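Local atomic coordinates of Succinylglutamatedesuccinylase/aspartoacylase (PDB entry 3CDX), a protein that probably hydrolyses carbon-nitrogen bonds in linear amides other than peptides, as a metal-dependent member of the succinylglutamate desuccinylase/aspartoacylase family, and here binds a calcium ion. Residues 115-120 against 126-131; 149-152 against 156-159; 212-217 against 317-322. All coordinates share one frame; numbering follows the deposited sequence.

In the fold
From the N terminus onward the three contacts follow one another in series, and none nests inside or crosses another. Interaction 1 closes a five-residue connection, folding the loop before helix 126-138 back onto the first turns of that helix. Interaction 2 closes the turn between strands 144-148 and 155-157, three residues separating its segments. Interaction 3 spans 99 residues, bringing the end of strand 209-214 up to the corner in strand 316-322. Interactions 2 and 3 interlock beside the calcium ion, with centres about 4 Å apart: S157 OG bonds to G216 O, and T158 N to W319 O. N115, in interaction 1, packs on H149, but the F118 side chain stands about 10 Å from the ion.

Interaction 1. Residues 115-120 against 126-131; sequences NRCFPG and FSQMLA
F118 and A131 form the tight part of this contact. The A131 methyl sits over the centre of the F118 ring, with CB 3.6 Å from the ring centroid and only 13° off its normal, a well-formed CH-pi contact. With its CG beside the backbone N (chi1 -74°), F118 swings the ring over towards the helix, and CE2 also comes within 3.2 Å of A131 O. C117 fills in alongside, its CB 4.3 Å from A131 CB; its SG packs more loosely, though still buried, 4.2 Å from Q128 CG. G120, which has no side chain, brings its CA to 3.4 Å from Q128 O in a CA-H...O contact. The wetter side lies at Q128 and P119. No direct hydrogen bond crosses between the segments; instead a water donates to C117 O and accepts from Q128 NE2, while Q128 OE1 takes the backbone N of T125. A cis peptide bond joins F118 to P119, and R123 of the second subunit bonds to F118 O and packs on P119. Within the chain, F199 of helix 199-205 meets the F118 ring obliquely, the planes about 55° apart, while M129, which points away from the loop, and F126 both touch strand 21-30.

Interaction 2. Residues 149-152 against 156-159; sequences HTAG and DSTP. With CA (calcium ion), chain G.
A151 faces D156 and S157 across a short bend whose first arm carries an ST turn, T150 OG1 accepting from G152 N at 3.1 Å. The bend follows strand 144-148 in a catalytic domain of the zinc-exopeptidase clan. Direct contact between the arms is slight and loose: S157 OG stays 4.1 Å from A151 N, too far for a hydrogen bond, and the CB atoms of A151 and S157 are 4.4 Å apart. No hydrogen bond joins the arms, and both are held by a third piece of chain. A151 and H149 make backbone bonds to G216 and L215 respectively, while S157 OG reaches G216 O. The S157 hydroxyl gets there because chi1 of 63° sets OG between the backbone N and the carbonyl carbon. F320 packs against both A151 and S157 and so spans the two arms. Charge enters through D156, whose OD1 forms a salt bridge with R220 and takes a weak bond from S157 N. Metal coordination occupies the start of the first arm. H149 binds the calcium ion together with H63 and E66, and its other ring nitrogen, NE2, bonds to D147 OD2, a second-shell carboxylate that fixes the rotation of the imidazole. That rotation presents H149 ND1 to the calcium ion at 2.3 Å.

Interaction 3. Residues 212-217 against 317-322; sequences GTELGG and IVWFGA
E214 and F320 mark the nearest backbone approach, yet their CA atoms stay 9.0 Å apart, so this is a meeting of side chains and no strand pairing. E214 ends strand 209-214, and the chain then runs through L215 into two glycines, G216 and G217, both with backbone angles that suit glycine. On the other side the strand turns a corner at W319 and F320, which together face V335 of strand 332-339 in a classic beta bulge. This places two large rings one after the other, the F320 ring inclined to the indole, with its CE1 3.6 Å above the plane of the W319 ring, over its centre. E214 meets the CE1-CZ edge of F320. Its aliphatic part does much of the touching: CG lies in the plane of the F320 ring, at its edge, 3.6 Å from both CZ and CE1, and 3.8 Å from CZ2 of the W319 indole. A bend at chi2 (-58°) then carries the carboxylate past the phenyl edge, with CD 3.6 Å from F320 CZ and the two planes 75° apart. W319 is fixed at its polar corner, where NE1 bonds to S160 OG. W38 of the second subunit lies against the F320 ring, the planes about 20° apart. The side chain of E214 packs on H149, and its nearest atom is about 5 Å from the calcium ion. The contact thus joins the end of strand 209-214 to the corner of strand 316-322, next to the metal site of this ASTE/ASPA-type catalytic domain.

Interaction 1. Residues 115-120 against 126-131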
ATOM      1  N   ASN A 115      13.211  17.758  -5.738  1.00 28.88           N
ATOM      2  CA  ASN A 115      14.471  18.294  -6.221  1.00 29.96           C
ATOM      3  C   ASN A 115      14.980  17.566  -7.456  1.00 31.41           C
ATOM      4  O   ASN A 115      16.142  17.693  -7.823  1.00 31.78           O
ATOM      5  CB  ASN A 115      15.526  18.247  -5.110  1.00 29.43           C
ATOM      6  CG  ASN A 115      16.263  19.568  -4.934  1.00 30.61           C
ATOM      7  OD1 ASN A 115      15.807  20.622  -5.392  1.00 31.26           O
ATOM      8  ND2 ASN A 115      17.409  19.522  -4.218  1.00 30.58           N
ATOM      9  N   ARG A 116      14.117  16.756  -8.069  1.00 32.43           N
ATOM     10  CA  ARG A 116      14.338  16.298  -9.420  1.00 34.00           C
ATOM     11  C   ARG A 116      13.208  16.864 -10.302  1.00 34.29           C
ATOM     12  O   ARG A 116      13.027  16.373 -11.433  1.00 33.82           O
ATOM     13  CB  ARG A 116      14.345  14.747  -9.493  1.00 34.65           C
ATOM     14  CG  ARG A 116      15.372  14.041  -8.617  1.00 37.13           C
ATOM     15  CD  ARG A 116      16.801  14.508  -8.922  1.00 43.49           C
ATOM     16  NE  ARG A 116      17.834  13.787  -8.173  1.00 47.01           N
ATOM     17  CZ  ARG A 116      18.528  14.276  -7.138  1.00 50.61           C
ATOM     18  NH1 ARG A 116      18.304  15.505  -6.687  1.00 51.24           N
ATOM     19  NH2 ARG A 116      19.447  13.519  -6.537  1.00 51.66           N
ATOM     20  N   CYS A 117      12.451  17.854  -9.772  1.00 33.03           N
ATOM     21  CA  CYS A 117      11.243  18.405 -10.441  1.00 33.75           C
ATOM     22  C   CYS A 117      11.341  19.854 -10.952  1.00 33.34           C
ATOM     23  O   CYS A 117      10.407  20.352 -11.581  1.00 33.44           O
ATOM     24  CB  CYS A 117       9.985  18.318  -9.541  1.00 33.75           C
ATOM     25  SG  CYS A 117       9.362  16.660  -9.286  1.00 34.10           S
ATOM     26  N   PHE A 118      12.436  20.542 -10.659  1.00 33.15           N
ATOM     27  CA  PHE A 118      12.574  21.933 -11.081  1.00 32.48           C
ATOM     28  C   PHE A 118      12.942  22.026 -12.573  1.00 33.14           C
ATOM     29  O   PHE A 118      13.607  21.118 -13.100  1.00 32.27           O
ATOM     30  CB  PHE A 118      13.615  22.632 -10.228  1.00 32.40           C
ATOM     31  CG  PHE A 118      13.144  22.935  -8.825  1.00 31.19           C
ATOM     32  CD1 PHE A 118      13.362  22.039  -7.810  1.00 30.46           C
ATOM     33  CD2 PHE A 118      12.468  24.123  -8.542  1.00 29.48           C
ATOM     34  CE1 PHE A 118      12.928  22.301  -6.529  1.00 29.79           C
ATOM     35  CE2 PHE A 118      12.029  24.406  -7.267  1.00 29.18           C
ATOM     36  CZ  PHE A 118      12.263  23.497  -6.252  1.00 31.15           C
ATOM     37  N   PRO A 119      12.554  23.136 -13.248  1.00 32.98           N
ATOM     38  CA  PRO A 119      11.819  24.302 -12.740  1.00 33.09           C
ATOM     39  C   PRO A 119      10.303  24.110 -12.462  1.00 33.46           C
ATOM     40  O   PRO A 119       9.659  25.027 -11.929  1.00 33.87           O
ATOM     41  CB  PRO A 119      12.077  25.376 -13.813  1.00 33.77           C
ATOM     42  CG  PRO A 119      12.357  24.597 -15.080  1.00 34.13           C
ATOM     43  CD  PRO A 119      12.962  23.292 -14.660  1.00 33.49           C
ATOM     44  N   GLY A 120       9.755  22.947 -12.821  1.00 33.43           N
ATOM     45  CA  GLY A 120       8.401  22.571 -12.448  1.00 33.77           C
ATOM     46  C   GLY A 120       7.353  22.924 -13.484  1.00 34.37           C
ATOM     47  O   GLY A 120       7.633  23.618 -14.461  1.00 34.53           O
ATOM     48  N   PHE A 126       1.496  17.755  -7.416  1.00 27.64           N
ATOM     49  CA  PHE A 126       1.728  18.683  -6.313  1.00 26.05           C
ATOM     50  C   PHE A 126       3.183  19.169  -6.270  1.00 25.77           C
ATOM     51  O   PHE A 126       3.439  20.362  -6.174  1.00 25.01           O
ATOM     52  CB  PHE A 126       1.365  18.047  -4.981  1.00 26.05           C
ATOM     53  CG  PHE A 126       1.524  19.006  -3.815  1.00 25.66           C
ATOM     54  CD1 PHE A 126       0.487  19.850  -3.452  1.00 25.47           C
ATOM     55  CD2 PHE A 126       2.741  19.115  -3.153  1.00 25.38           C
ATOM     56  CE1 PHE A 126       0.653  20.754  -2.415  1.00 26.26           C
ATOM     57  CE2 PHE A 126       2.920  20.018  -2.127  1.00 25.19           C
ATOM     58  CZ  PHE A 126       1.872  20.837  -1.755  1.00 25.08           C
ATOM     59  N   SER A 127       4.128  18.229  -6.366  1.00 24.40           N
ATOM     60  CA  SER A 127       5.538  18.545  -6.189  1.00 25.41           C
ATOM     61  C   SER A 127       6.024  19.430  -7.349  1.00 25.20           C
ATOM     62  O   SER A 127       6.801  20.341  -7.130  1.00 24.92           O
ATOM     63  CB  SER A 127       6.386  17.252  -6.111  1.00 24.46           C
ATOM     64  OG  SER A 127       6.022  16.475  -4.997  1.00 26.48           O
ATOM     65  N   GLN A 128       5.531  19.142  -8.557  1.00 24.54           N
ATOM     66  CA  GLN A 128       5.820  19.934  -9.749  1.00 25.93           C
ATOM     67  C   GLN A 128       5.266  21.355  -9.649  1.00 25.87           C
ATOM     68  O   GLN A 128       5.922  22.312 -10.084  1.00 25.61           O
ATOM     69  CB  GLN A 128       5.282  19.252 -11.025  1.00 25.32           C
ATOM     70  CG  GLN A 128       5.859  17.854 -11.366  1.00 23.87           C
ATOM     71  CD  GLN A 128       5.242  17.270 -12.640  1.00 28.19           C
ATOM     72  OE1 GLN A 128       4.018  17.110 -12.743  1.00 28.93           O
ATOM     73  NE2 GLN A 128       6.087  16.971 -13.617  1.00 27.83           N
ATOM     74  N   MET A 129       4.055  21.488  -9.097  1.00 25.64           N
ATOM     75  CA  MET A 129       3.404  22.800  -8.941  1.00 26.09           C
ATOM     76  C   MET A 129       4.101  23.640  -7.846  1.00 25.84           C
ATOM     77  O   MET A 129       4.286  24.872  -7.954  1.00 25.14           O
ATOM     78  CB  MET A 129       1.908  22.554  -8.615  1.00 26.76           C
ATOM     79  CG  MET A 129       1.208  23.678  -7.848  1.00 29.08           C
ATOM     80  SD  MET A 129      -0.500  23.344  -7.264  1.00 29.33           S
ATOM     81  CE  MET A 129      -0.037  22.851  -5.554  1.00 27.60           C
ATOM     82  N   LEU A 130       4.509  22.958  -6.788  1.00 25.27           N
ATOM     83  CA  LEU A 130       5.282  23.604  -5.738  1.00 25.72           C
ATOM     84  C   LEU A 130       6.678  24.010  -6.243  1.00 24.66           C
ATOM     85  O   LEU A 130       7.152  25.083  -5.930  1.00 24.75           O
ATOM     86  CB  LEU A 130       5.358  22.707  -4.469  1.00 25.35           C
ATOM     87  CG  LEU A 130       6.170  23.267  -3.300  1.00 26.20           C
ATOM     88  CD1 LEU A 130       5.601  24.693  -2.873  1.00 22.65           C
ATOM     89  CD2 LEU A 130       6.154  22.251  -2.143  1.00 24.74           C
ATOM     90  N   ALA A 131       7.340  23.164  -7.017  1.00 25.05           N
ATOM     91  CA  ALA A 131       8.637  23.538  -7.554  1.00 24.74           C
ATOM     92  C   ALA A 131       8.470  24.784  -8.440  1.00 25.87           C
ATOM     93  O   ALA A 131       9.277  25.690  -8.370  1.00 25.16           O
ATOM     94  CB  ALA A 131       9.246  22.400  -8.334  1.00 26.16           C
TER
HETATM   95  O   HOH W   1       8.686  18.610 -13.083  1.00 38.70           O

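Interaction 2. Residues 149-152 against 156-159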
ATOM      1  N   HIS A 149      20.133  21.901   3.320  1.00 22.85           N
ATOM      2  CA  HIS A 149      19.945  20.480   3.186  1.00 23.70           C
ATOM      3  C   HIS A 149      20.775  19.712   4.209  1.00 23.45           C
ATOM      4  O   HIS A 149      21.650  20.293   4.892  1.00 23.34           O
ATOM      5  CB  HIS A 149      20.337  20.051   1.751  1.00 23.59           C
ATOM      6  CG  HIS A 149      19.360  20.509   0.708  1.00 22.16           C
ATOM      7  ND1 HIS A 149      18.359  19.699   0.212  1.00 25.65           N
ATOM      8  CD2 HIS A 149      19.206  21.709   0.102  1.00 23.58           C
ATOM      9  CE1 HIS A 149      17.631  20.373  -0.659  1.00 24.62           C
ATOM     10  NE2 HIS A 149      18.135  21.592  -0.758  1.00 26.54           N
ATOM     11  N   THR A 150      20.503  18.406   4.281  1.00 23.47           N
ATOM     12  CA  THR A 150      21.333  17.425   4.965  1.00 23.61           C
ATOM     13  C   THR A 150      21.199  16.156   4.128  1.00 24.21           C
ATOM     14  O   THR A 150      20.478  16.161   3.120  1.00 24.70           O
ATOM     15  CB  THR A 150      20.846  17.099   6.402  1.00 24.46           C
ATOM     16  OG1 THR A 150      19.639  16.309   6.337  1.00 23.79           O
ATOM     17  CG2 THR A 150      20.589  18.354   7.232  1.00 21.79           C
ATOM     18  N   ALA A 151      21.854  15.070   4.547  1.00 23.59           N
ATOM     19  CA  ALA A 151      21.751  13.805   3.799  1.00 24.11           C
ATOM     20  C   ALA A 151      20.510  12.975   4.149  1.00 24.36           C
ATOM     21  O   ALA A 151      20.335  11.876   3.613  1.00 24.31           O
ATOM     22  CB  ALA A 151      23.012  12.988   3.954  1.00 24.06           C
ATOM     23  N   GLY A 152      19.657  13.513   5.037  1.00 23.75           N
ATOM     24  CA  GLY A 152      18.383  12.897   5.402  1.00 24.35           C
ATOM     25  C   GLY A 152      18.587  11.505   5.982  1.00 24.92           C
ATOM     26  O   GLY A 152      19.399  11.318   6.908  1.00 25.47           O
ATOM     27  N   ASP A 156      25.221  10.177   6.442  1.00 24.79           N
ATOM     28  CA  ASP A 156      25.558  11.316   7.246  1.00 24.70           C
ATOM     29  C   ASP A 156      26.437  12.208   6.382  1.00 24.47           C
ATOM     30  O   ASP A 156      27.027  11.761   5.377  1.00 24.99           O
ATOM     31  CB  ASP A 156      26.274  10.928   8.540  1.00 24.72           C
ATOM     32  CG  ASP A 156      26.146  12.009   9.616  1.00 24.39           C
ATOM     33  OD1 ASP A 156      25.347  12.959   9.418  1.00 26.35           O
ATOM     34  OD2 ASP A 156      26.832  11.909  10.668  1.00 25.91           O
ATOM     35  N   SER A 157      26.527  13.468   6.762  1.00 25.18           N
ATOM     36  CA  SER A 157      27.399  14.380   6.071  1.00 24.75           C
ATOM     37  C   SER A 157      28.102  15.215   7.128  1.00 25.76           C
ATOM     38  O   SER A 157      27.535  15.507   8.189  1.00 26.00           O
ATOM     39  CB  SER A 157      26.600  15.232   5.073  1.00 23.77           C
ATOM     40  OG  SER A 157      25.643  16.045   5.753  1.00 23.95           O
ATOM     41  N   THR A 158      29.364  15.546   6.879  1.00 25.38           N
ATOM     42  CA  THR A 158      30.047  16.451   7.793  1.00 25.71           C
ATOM     43  C   THR A 158      29.565  17.881   7.543  1.00 25.87           C
ATOM     44  O   THR A 158      29.412  18.284   6.374  1.00 25.86           O
ATOM     45  CB  THR A 158      31.601  16.299   7.729  1.00 24.48           C
ATOM     46  OG1 THR A 158      32.184  17.077   8.776  1.00 28.10           O
ATOM     47  CG2 THR A 158      32.147  16.733   6.421  1.00 23.80           C
ATOM     48  N   PRO A 159      29.242  18.628   8.624  1.00 26.10           N
ATOM     49  CA  PRO A 159      28.700  19.978   8.380  1.00 26.07           C
ATOM     50  C   PRO A 159      29.534  20.869   7.437  1.00 26.77           C
ATOM     51  O   PRO A 159      30.721  21.142   7.674  1.00 26.83           O
ATOM     52  CB  PRO A 159      28.545  20.575   9.771  1.00 26.45           C
ATOM     53  CG  PRO A 159      28.492  19.300  10.749  1.00 26.48           C
ATOM     54  CD  PRO A 159      29.298  18.260  10.060  1.00 25.84           C
TER
HETATM   55 CA    CA G 401      18.299  17.391   0.308  1.00 51.54          CA

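Interaction 3. Residues 212-217 against 317-322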
ATOM      1  N   GLY A 212      24.418  25.863  -1.075  1.00 25.41           N
ATOM      2  CA  GLY A 212      23.716  24.732  -0.479  1.00 25.62           C
ATOM      3  C   GLY A 212      24.354  24.510   0.880  1.00 25.98           C
ATOM      4  O   GLY A 212      25.421  25.090   1.152  1.00 24.19           O
ATOM      5  N   THR A 213      23.705  23.678   1.714  1.00 25.91           N
ATOM      6  CA  THR A 213      24.333  23.095   2.913  1.00 26.17           C
ATOM      7  C   THR A 213      24.170  21.582   2.990  1.00 26.54           C
ATOM      8  O   THR A 213      23.265  21.012   2.362  1.00 25.78           O
ATOM      9  CB  THR A 213      23.833  23.723   4.220  1.00 27.07           C
ATOM     10  OG1 THR A 213      22.544  23.204   4.559  1.00 26.99           O
ATOM     11  CG2 THR A 213      23.743  25.244   4.109  1.00 24.02           C
ATOM     12  N   GLU A 214      25.123  20.926   3.673  1.00 26.22           N
ATOM     13  CA  GLU A 214      24.955  19.578   4.147  1.00 26.04           C
ATOM     14  C   GLU A 214      25.303  19.606   5.636  1.00 26.14           C
ATOM     15  O   GLU A 214      26.478  19.696   6.025  1.00 27.12           O
ATOM     16  CB  GLU A 214      25.798  18.593   3.332  1.00 27.06           C
ATOM     17  CG  GLU A 214      25.388  18.420   1.816  1.00 25.95           C
ATOM     18  CD  GLU A 214      23.931  17.960   1.595  1.00 28.69           C
ATOM     19  OE1 GLU A 214      23.295  17.450   2.539  1.00 28.29           O
ATOM     20  OE2 GLU A 214      23.422  18.090   0.455  1.00 29.07           O
ATOM     21  N   LEU A 215      24.267  19.564   6.456  1.00 25.28           N
ATOM     22  CA  LEU A 215      24.378  19.773   7.891  1.00 25.50           C
ATOM     23  C   LEU A 215      23.992  18.549   8.708  1.00 25.29           C
ATOM     24  O   LEU A 215      23.536  18.682   9.821  1.00 25.87           O
ATOM     25  CB  LEU A 215      23.529  21.003   8.315  1.00 23.99           C
ATOM     26  CG  LEU A 215      23.995  22.400   7.830  1.00 25.50           C
ATOM     27  CD1 LEU A 215      22.958  23.487   8.129  1.00 21.61           C
ATOM     28  CD2 LEU A 215      25.388  22.812   8.395  1.00 25.34           C
ATOM     29  N   GLY A 216      24.185  17.352   8.159  1.00 25.02           N
ATOM     30  CA  GLY A 216      23.950  16.140   8.921  1.00 23.54           C
ATOM     31  C   GLY A 216      23.233  15.060   8.144  1.00 23.54           C
ATOM     32  O   GLY A 216      23.484  14.856   6.938  1.00 22.52           O
ATOM     33  N   GLY A 217      22.352  14.341   8.834  1.00 22.73           N
ATOM     34  CA  GLY A 217      21.764  13.145   8.237  1.00 23.36           C
ATOM     35  C   GLY A 217      21.523  12.063   9.273  1.00 23.91           C
ATOM     36  O   GLY A 217      21.169  12.372  10.400  1.00 24.12           O
ATOM     37  N   ILE A 317      39.101  13.650   2.947  1.00 32.91           N
ATOM     38  CA  ILE A 317      38.276  13.642   4.159  1.00 31.65           C
ATOM     39  C   ILE A 317      36.888  13.112   3.731  1.00 31.34           C
ATOM     40  O   ILE A 317      36.366  13.487   2.659  1.00 30.54           O
ATOM     41  CB  ILE A 317      38.189  15.076   4.746  1.00 31.71           C
ATOM     42  CG1 ILE A 317      39.605  15.604   5.003  1.00 33.01           C
ATOM     43  CG2 ILE A 317      37.274  15.180   6.034  1.00 31.19           C
ATOM     44  CD1 ILE A 317      39.657  16.904   5.745  1.00 36.96           C
ATOM     45  N   VAL A 318      36.323  12.194   4.517  1.00 30.03           N
ATOM     46  CA  VAL A 318      34.980  11.693   4.233  1.00 29.80           C
ATOM     47  C   VAL A 318      33.980  12.847   4.355  1.00 29.37           C
ATOM     48  O   VAL A 318      33.883  13.503   5.389  1.00 29.80           O
ATOM     49  CB  VAL A 318      34.582  10.448   5.108  1.00 30.32           C
ATOM     50  CG1 VAL A 318      33.188   9.927   4.746  1.00 26.79           C
ATOM     51  CG2 VAL A 318      35.608   9.315   4.893  1.00 28.89           C
ATOM     52  N   TRP A 319      33.264  13.107   3.268  1.00 29.17           N
ATOM     53  CA  TRP A 319      32.260  14.172   3.260  1.00 28.54           C
ATOM     54  C   TRP A 319      30.856  13.624   3.573  1.00 28.28           C
ATOM     55  O   TRP A 319      30.173  14.165   4.464  1.00 25.80           O
ATOM     56  CB  TRP A 319      32.253  14.892   1.920  1.00 29.32           C
ATOM     57  CG  TRP A 319      31.240  16.004   1.827  1.00 28.60           C
ATOM     58  CD1 TRP A 319      30.841  16.860   2.825  1.00 31.10           C
ATOM     59  CD2 TRP A 319      30.487  16.358   0.678  1.00 31.13           C
ATOM     60  NE1 TRP A 319      29.907  17.743   2.349  1.00 29.62           N
ATOM     61  CE2 TRP A 319      29.655  17.437   1.037  1.00 29.49           C
ATOM     62  CE3 TRP A 319      30.435  15.870  -0.632  1.00 32.60           C
ATOM     63  CZ2 TRP A 319      28.803  18.051   0.126  1.00 32.04           C
ATOM     64  CZ3 TRP A 319      29.557  16.475  -1.539  1.00 32.91           C
ATOM     65  CH2 TRP A 319      28.756  17.552  -1.149  1.00 30.77           C
ATOM     66  N   PHE A 320      30.454  12.604   2.788  1.00 27.39           N
ATOM     67  CA  PHE A 320      29.270  11.757   3.015  1.00 28.14           C
ATOM     68  C   PHE A 320      29.709  10.370   3.421  1.00 27.22           C
ATOM     69  O   PHE A 320      30.563   9.762   2.766  1.00 27.13           O
ATOM     70  CB  PHE A 320      28.402  11.610   1.754  1.00 28.33           C
ATOM     71  CG  PHE A 320      27.478  12.766   1.493  1.00 32.41           C
ATOM     72  CD1 PHE A 320      27.840  14.062   1.806  1.00 35.02           C
ATOM     73  CD2 PHE A 320      26.212  12.548   0.901  1.00 36.71           C
ATOM     74  CE1 PHE A 320      26.954  15.142   1.566  1.00 36.15           C
ATOM     75  CE2 PHE A 320      25.325  13.626   0.672  1.00 36.48           C
ATOM     76  CZ  PHE A 320      25.715  14.917   0.995  1.00 32.61           C
ATOM     77  N   GLY A 321      29.082   9.853   4.473  1.00 27.49           N
ATOM     78  CA  GLY A 321      29.368   8.513   4.975  1.00 28.18           C
ATOM     79  C   GLY A 321      28.116   7.677   4.986  1.00 28.99           C
ATOM     80  O   GLY A 321      26.998   8.224   5.099  1.00 30.21           O
ATOM     81  N   ALA A 322      28.310   6.366   4.891  1.00 28.74           N
ATOM     82  CA  ALA A 322      27.221   5.379   4.850  1.00 29.59           C
ATOM     83  C   ALA A 322      26.058   5.725   5.803  1.00 28.75           C
ATOM     84  O   ALA A 322      26.286   6.087   6.956  1.00 29.09           O
ATOM     85  CB  ALA A 322      27.757   4.008   5.163  1.00 29.39           C
TER